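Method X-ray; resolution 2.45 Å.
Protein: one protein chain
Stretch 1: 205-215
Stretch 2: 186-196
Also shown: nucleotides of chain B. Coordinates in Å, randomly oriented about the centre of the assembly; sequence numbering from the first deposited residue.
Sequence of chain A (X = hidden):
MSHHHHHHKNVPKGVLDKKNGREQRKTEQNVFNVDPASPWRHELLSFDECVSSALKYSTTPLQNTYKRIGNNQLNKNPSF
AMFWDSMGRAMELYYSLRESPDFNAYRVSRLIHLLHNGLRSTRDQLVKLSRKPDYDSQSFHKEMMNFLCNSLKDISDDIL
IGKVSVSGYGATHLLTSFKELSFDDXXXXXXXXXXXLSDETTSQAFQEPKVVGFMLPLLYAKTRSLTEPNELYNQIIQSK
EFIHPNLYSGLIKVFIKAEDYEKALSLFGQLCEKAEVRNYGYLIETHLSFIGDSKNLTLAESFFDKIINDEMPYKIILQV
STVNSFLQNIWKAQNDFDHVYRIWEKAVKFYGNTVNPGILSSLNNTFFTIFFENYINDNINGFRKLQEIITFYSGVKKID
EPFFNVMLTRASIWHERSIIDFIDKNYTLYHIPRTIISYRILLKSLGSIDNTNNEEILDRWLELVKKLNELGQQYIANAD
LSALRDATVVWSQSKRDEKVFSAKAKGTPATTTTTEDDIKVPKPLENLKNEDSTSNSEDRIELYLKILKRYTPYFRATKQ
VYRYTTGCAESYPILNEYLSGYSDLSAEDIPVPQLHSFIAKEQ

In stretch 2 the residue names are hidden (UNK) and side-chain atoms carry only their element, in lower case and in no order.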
# COMPACT_ATOMS: atom_id res chain seq x y z
N ALA A 205 7.96 -31.01 6.88
CA ALA A 205 8.04 -30.02 5.82
C ALA A 205 8.15 -28.61 6.39
O ALA A 205 8.89 -27.77 5.86
CB ALA A 205 6.84 -30.13 4.89
N PHE A 206 7.42 -28.33 7.48
CA PHE A 206 7.48 -27.02 8.11
C PHE A 206 8.80 -26.77 8.84
O PHE A 206 9.04 -25.64 9.27
CB PHE A 206 6.32 -26.86 9.10
CG PHE A 206 5.04 -26.40 8.46
CD1 PHE A 206 4.18 -27.32 7.86
CD2 PHE A 206 4.67 -25.06 8.47
CE1 PHE A 206 3.00 -26.90 7.27
CE2 PHE A 206 3.49 -24.64 7.89
CZ PHE A 206 2.65 -25.56 7.29
N GLN A 207 9.65 -27.78 8.98
CA GLN A 207 10.96 -27.63 9.60
C GLN A 207 12.09 -27.62 8.59
O GLN A 207 13.26 -27.58 8.99
CB GLN A 207 11.18 -28.73 10.64
CG GLN A 207 10.16 -28.72 11.76
CD GLN A 207 10.17 -27.42 12.54
OE1 GLN A 207 11.23 -26.82 12.76
NE2 GLN A 207 9.00 -26.98 12.98
N GLU A 208 11.78 -27.67 7.30
CA GLU A 208 12.80 -27.64 6.27
C GLU A 208 13.53 -26.30 6.28
O GLU A 208 12.98 -25.28 6.71
CB GLU A 208 12.18 -27.89 4.90
CG GLU A 208 11.64 -29.30 4.72
CD GLU A 208 11.01 -29.52 3.36
OE1 GLU A 208 10.17 -30.44 3.23
OE2 GLU A 208 11.35 -28.77 2.41
N PRO A 209 14.79 -26.27 5.82
CA PRO A 209 15.58 -25.03 5.91
C PRO A 209 14.94 -23.82 5.26
O PRO A 209 15.05 -22.71 5.80
CB PRO A 209 16.89 -25.41 5.21
CG PRO A 209 17.01 -26.88 5.42
CD PRO A 209 15.60 -27.41 5.37
N LYS A 210 14.26 -23.98 4.12
CA LYS A 210 13.68 -22.82 3.46
C LYS A 210 12.49 -22.27 4.24
O LYS A 210 12.20 -21.07 4.16
CB LYS A 210 13.27 -23.15 2.03
CG LYS A 210 12.24 -24.26 1.88
CD LYS A 210 11.88 -24.43 0.41
CE LYS A 210 11.08 -25.69 0.16
NZ LYS A 210 10.84 -25.87 -1.30
N VAL A 211 11.80 -23.12 5.01
CA VAL A 211 10.74 -22.63 5.88
C VAL A 211 11.34 -21.94 7.10
O VAL A 211 10.82 -20.91 7.56
CB VAL A 211 9.80 -23.78 6.27
CG1 VAL A 211 8.63 -23.25 7.09
CG2 VAL A 211 9.30 -24.52 5.04
N VAL A 212 12.42 -22.49 7.64
CA VAL A 212 13.11 -21.84 8.76
C VAL A 212 13.63 -20.48 8.33
O VAL A 212 13.58 -19.51 9.10
CB VAL A 212 14.24 -22.74 9.29
CG1 VAL A 212 14.97 -22.05 10.44
CG2 VAL A 212 13.69 -24.09 9.73
N GLY A 213 14.14 -20.38 7.10
CA GLY A 213 14.63 -19.11 6.60
C GLY A 213 13.57 -18.03 6.61
O GLY A 213 13.84 -16.89 7.01
N PHE A 214 12.35 -18.36 6.19
CA PHE A 214 11.27 -17.39 6.27
C PHE A 214 10.97 -17.02 7.72
O PHE A 214 10.61 -15.88 8.00
CB PHE A 214 9.99 -17.92 5.62
CG PHE A 214 8.77 -17.09 5.92
CD1 PHE A 214 8.46 -15.99 5.13
CD2 PHE A 214 7.96 -17.37 7.01
CE1 PHE A 214 7.36 -15.21 5.41
CE2 PHE A 214 6.86 -16.59 7.30
CZ PHE A 214 6.56 -15.51 6.50
N MET A 215 11.12 -17.98 8.64
CA MET A 215 10.68 -17.77 10.01
C MET A 215 11.66 -16.94 10.82
O MET A 215 11.25 -16.24 11.75
CB MET A 215 10.43 -19.12 10.69
CG MET A 215 9.06 -19.69 10.39
SD MET A 215 7.79 -18.57 11.01
CE MET A 215 6.43 -18.95 9.92
N UNK A 186 0.17 -14.73 13.49
CA UNK A 186 -0.47 -15.95 13.02
C UNK A 186 0.52 -16.87 12.32
O UNK A 186 0.37 -18.09 12.38
o UNK A 186 -3.82 -15.24 12.99
o UNK A 186 -2.38 -13.58 13.12
c UNK A 186 -1.64 -15.60 12.10
c UNK A 186 -2.69 -14.75 12.79
N UNK A 187 1.53 -16.30 11.65
CA UNK A 187 2.55 -17.12 11.02
C UNK A 187 3.32 -17.95 12.04
O UNK A 187 3.65 -19.11 11.79
s UNK A 187 2.80 -15.38 8.82
c UNK A 187 3.52 -16.24 10.23
N UNK A 188 3.60 -17.36 13.21
CA UNK A 188 4.34 -18.08 14.24
C UNK A 188 3.47 -19.18 14.84
O UNK A 188 3.94 -20.29 15.11
c UNK A 188 6.30 -15.03 15.65
c UNK A 188 5.69 -16.00 14.66
c UNK A 188 5.66 -17.84 16.37
c UNK A 188 4.85 -17.10 15.31
N UNK A 189 2.18 -18.90 15.04
CA UNK A 189 1.27 -19.91 15.59
C UNK A 189 1.14 -21.10 14.65
O UNK A 189 1.24 -22.25 15.07
c UNK A 189 -0.10 -19.29 15.86
n UNK A 189 -1.37 -16.07 17.39
c UNK A 189 -0.09 -18.11 16.81
c UNK A 189 -2.34 -15.17 17.32
c UNK A 189 -1.44 -17.40 16.80
n UNK A 189 -3.47 -15.46 16.68
n UNK A 189 -2.19 -13.98 17.89
N UNK A 190 0.91 -20.83 13.36
CA UNK A 190 0.76 -21.91 12.39
C UNK A 190 2.04 -22.73 12.31
O UNK A 190 2.00 -23.97 12.26
c UNK A 190 0.37 -21.34 11.01
c UNK A 190 -1.03 -20.72 11.06
c UNK A 190 0.44 -22.42 9.94
c UNK A 190 -1.47 -20.11 9.75
N UNK A 191 3.19 -22.06 12.29
CA UNK A 191 4.46 -22.78 12.17
C UNK A 191 4.72 -23.65 13.38
O UNK A 191 5.06 -24.84 13.25
c UNK A 191 9.18 -21.68 14.95
c UNK A 191 7.97 -22.27 12.97
c UNK A 191 5.60 -21.78 11.96
c UNK A 191 10.28 -22.43 14.51
c UNK A 191 6.97 -22.40 11.96
c UNK A 191 8.03 -21.59 14.19
c UNK A 191 10.25 -23.11 13.32
c UNK A 191 7.51 -23.20 10.99
n UNK A 191 8.78 -23.57 11.34
c UNK A 191 9.09 -23.02 12.55
N UNK A 192 4.55 -23.09 14.58
CA UNK A 192 4.84 -23.86 15.79
C UNK A 192 3.76 -24.90 16.07
O UNK A 192 4.03 -25.91 16.72
c UNK A 192 6.17 -23.29 17.89
c UNK A 192 7.06 -22.11 18.22
c UNK A 192 5.01 -22.92 16.98
o UNK A 192 6.57 -20.96 18.15
o UNK A 192 8.25 -22.33 18.54
N UNK A 193 2.53 -24.68 15.58
CA UNK A 193 1.51 -25.71 15.71
C UNK A 193 1.77 -26.87 14.76
O UNK A 193 1.26 -27.98 15.00
c UNK A 193 0.12 -25.12 15.46
N UNK A 194 2.54 -26.65 13.70
CA UNK A 194 2.90 -27.74 12.80
C UNK A 194 3.83 -28.74 13.46
O UNK A 194 3.94 -29.88 12.98
o UNK A 194 4.79 -26.55 11.85
c UNK A 194 3.56 -27.18 11.53
N UNK A 195 4.51 -28.36 14.54
CA UNK A 195 5.38 -29.30 15.25
C UNK A 195 4.57 -30.46 15.83
O UNK A 195 4.99 -31.62 15.75
c UNK A 195 7.06 -27.46 15.87
c UNK A 195 7.75 -26.78 17.04
c UNK A 195 6.15 -28.58 16.35
n UNK A 195 9.31 -24.97 17.71
c UNK A 195 8.68 -25.68 16.57
N UNK A 196 3.41 -30.16 16.40
CA UNK A 196 2.57 -31.18 17.03
C UNK A 196 1.43 -31.60 16.11
O UNK A 196 0.25 -31.43 16.41
n UNK A 196 3.08 -29.52 20.23
c UNK A 196 3.13 -30.58 19.43
c UNK A 196 2.04 -30.68 18.37
o UNK A 196 4.00 -31.44 19.53
P A B 3 13.82 -23.20 -4.50
OP1 A B 3 14.38 -21.83 -4.48
OP2 A B 3 13.42 -23.86 -3.23
O5' A B 3 12.55 -23.19 -5.46
C5' A B 3 12.62 -22.63 -6.76
C4' A B 3 11.38 -22.95 -7.55
O4' A B 3 11.27 -24.39 -7.72
C3' A B 3 10.07 -22.54 -6.91
O3' A B 3 9.76 -21.18 -7.13
C2' A B 3 9.07 -23.51 -7.54
O2' A B 3 8.70 -23.07 -8.84
C1' A B 3 9.91 -24.78 -7.68
N9 A B 3 9.72 -25.71 -6.55
C8 A B 3 10.43 -25.76 -5.38
N7 A B 3 10.03 -26.70 -4.56
C5 A B 3 8.99 -27.31 -5.25
C6 A B 3 8.15 -28.39 -4.92
N6 A B 3 8.22 -29.07 -3.78
N1 A B 3 7.21 -28.75 -5.83
C2 A B 3 7.14 -28.07 -6.98
N3 A B 3 7.87 -27.05 -7.40
C4 A B 3 8.79 -26.71 -6.48

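Position 186 carries two side-chain carbons, the second bearing two oxygens. A carboxylate this short is aspartate. Asp186 lies out of reach of stretch 1, in a helix that begins earlier in the chain.

Position 187 has one carbon and one sulfur, so it is cysteine. Its CB points toward stretch 1, where SG of Cys187 lies 4.4 Å from CZ of Phe214, at the edge of that ring, and CB of Cys187 is 4.0 Å from CE of Met215. A small, weakly polar side chain suits this buried spot, where Phe214 and Met215 both approach from the same side.

At position 188 four carbons fork at the first, with one arm two carbons long: isoleucine. Ile188 is buried but turned sideways, and makes no close contact with stretch 1.

Position 189 shows three carbons, a nitrogen, then a carbon with two more nitrogens, the guanidinium of arginine. Exposed, Arg189 forms a long salt bridge one turn back, its NH1 3.7 Å from OD2 of Asp186; the oxygen lies well out of the guanidinium plane, so charge alone links the pair.

Position 190 repeats the forked four-carbon pattern and is again isoleucine. Here the side chain does meet stretch 1: CG2 of Ile190 is 4.3 Å from CE2 of Phe206, an apolar contact suited to a buried place.

Position 191 has one carbon leading to fused five- and six-membered rings of eight carbons and one nitrogen, which only tryptophan provides. NE1 of Trp191 donates a hydrogen bond to the backbone O of Phe206 at 2.9 Å, satisfying the indole's one polar group, while CD1 of Trp191 packs 4.1 Å from CG1 of Val211. Over one face sits Met215, whose CG is 3.7 Å from the centroid of the Trp191 five-membered ring, almost on the ring normal.

Position 192, with three carbons and two oxygens on the third, is glutamate. Glu192 points away from stretch 1 and is exposed, as befits its charge.

Position 193 has a single carbon: alanine. Ala193 is out of reach of stretch 1.

Position 194 has one carbon and one oxygen, hence serine. Its CB lies over a face of the Phe206 ring, 3.9 Å from the centroid, and OG of Ser194 is 3.2 Å from CB of Phe206. So compact a side chain lets the ring lie close to this backbone.

Position 195 has four carbons in a row ending in nitrogen: lysine. CG of Lys195 is 3.5 Å from NE2 of Gln207, while NZ of Lys195 reaches OE2 of Glu192 at 3.0 Å in a hydrogen-bonded salt bridge.

Position 196, two carbons with one oxygen and one nitrogen on the second, is asparagine, exposed and beyond stretch 1.

The two helices run roughly antiparallel, at 150°, with axes 11.7 Å apart at closest approach. Trp191 bridges this gap: Met215 covers one face of its indole, while the carbonyl of Phe206 anchors its edge. Cys187 and Ser194 extend the packing along stretch 2.

Stretch 2 186-196: DCIRIWEASKN
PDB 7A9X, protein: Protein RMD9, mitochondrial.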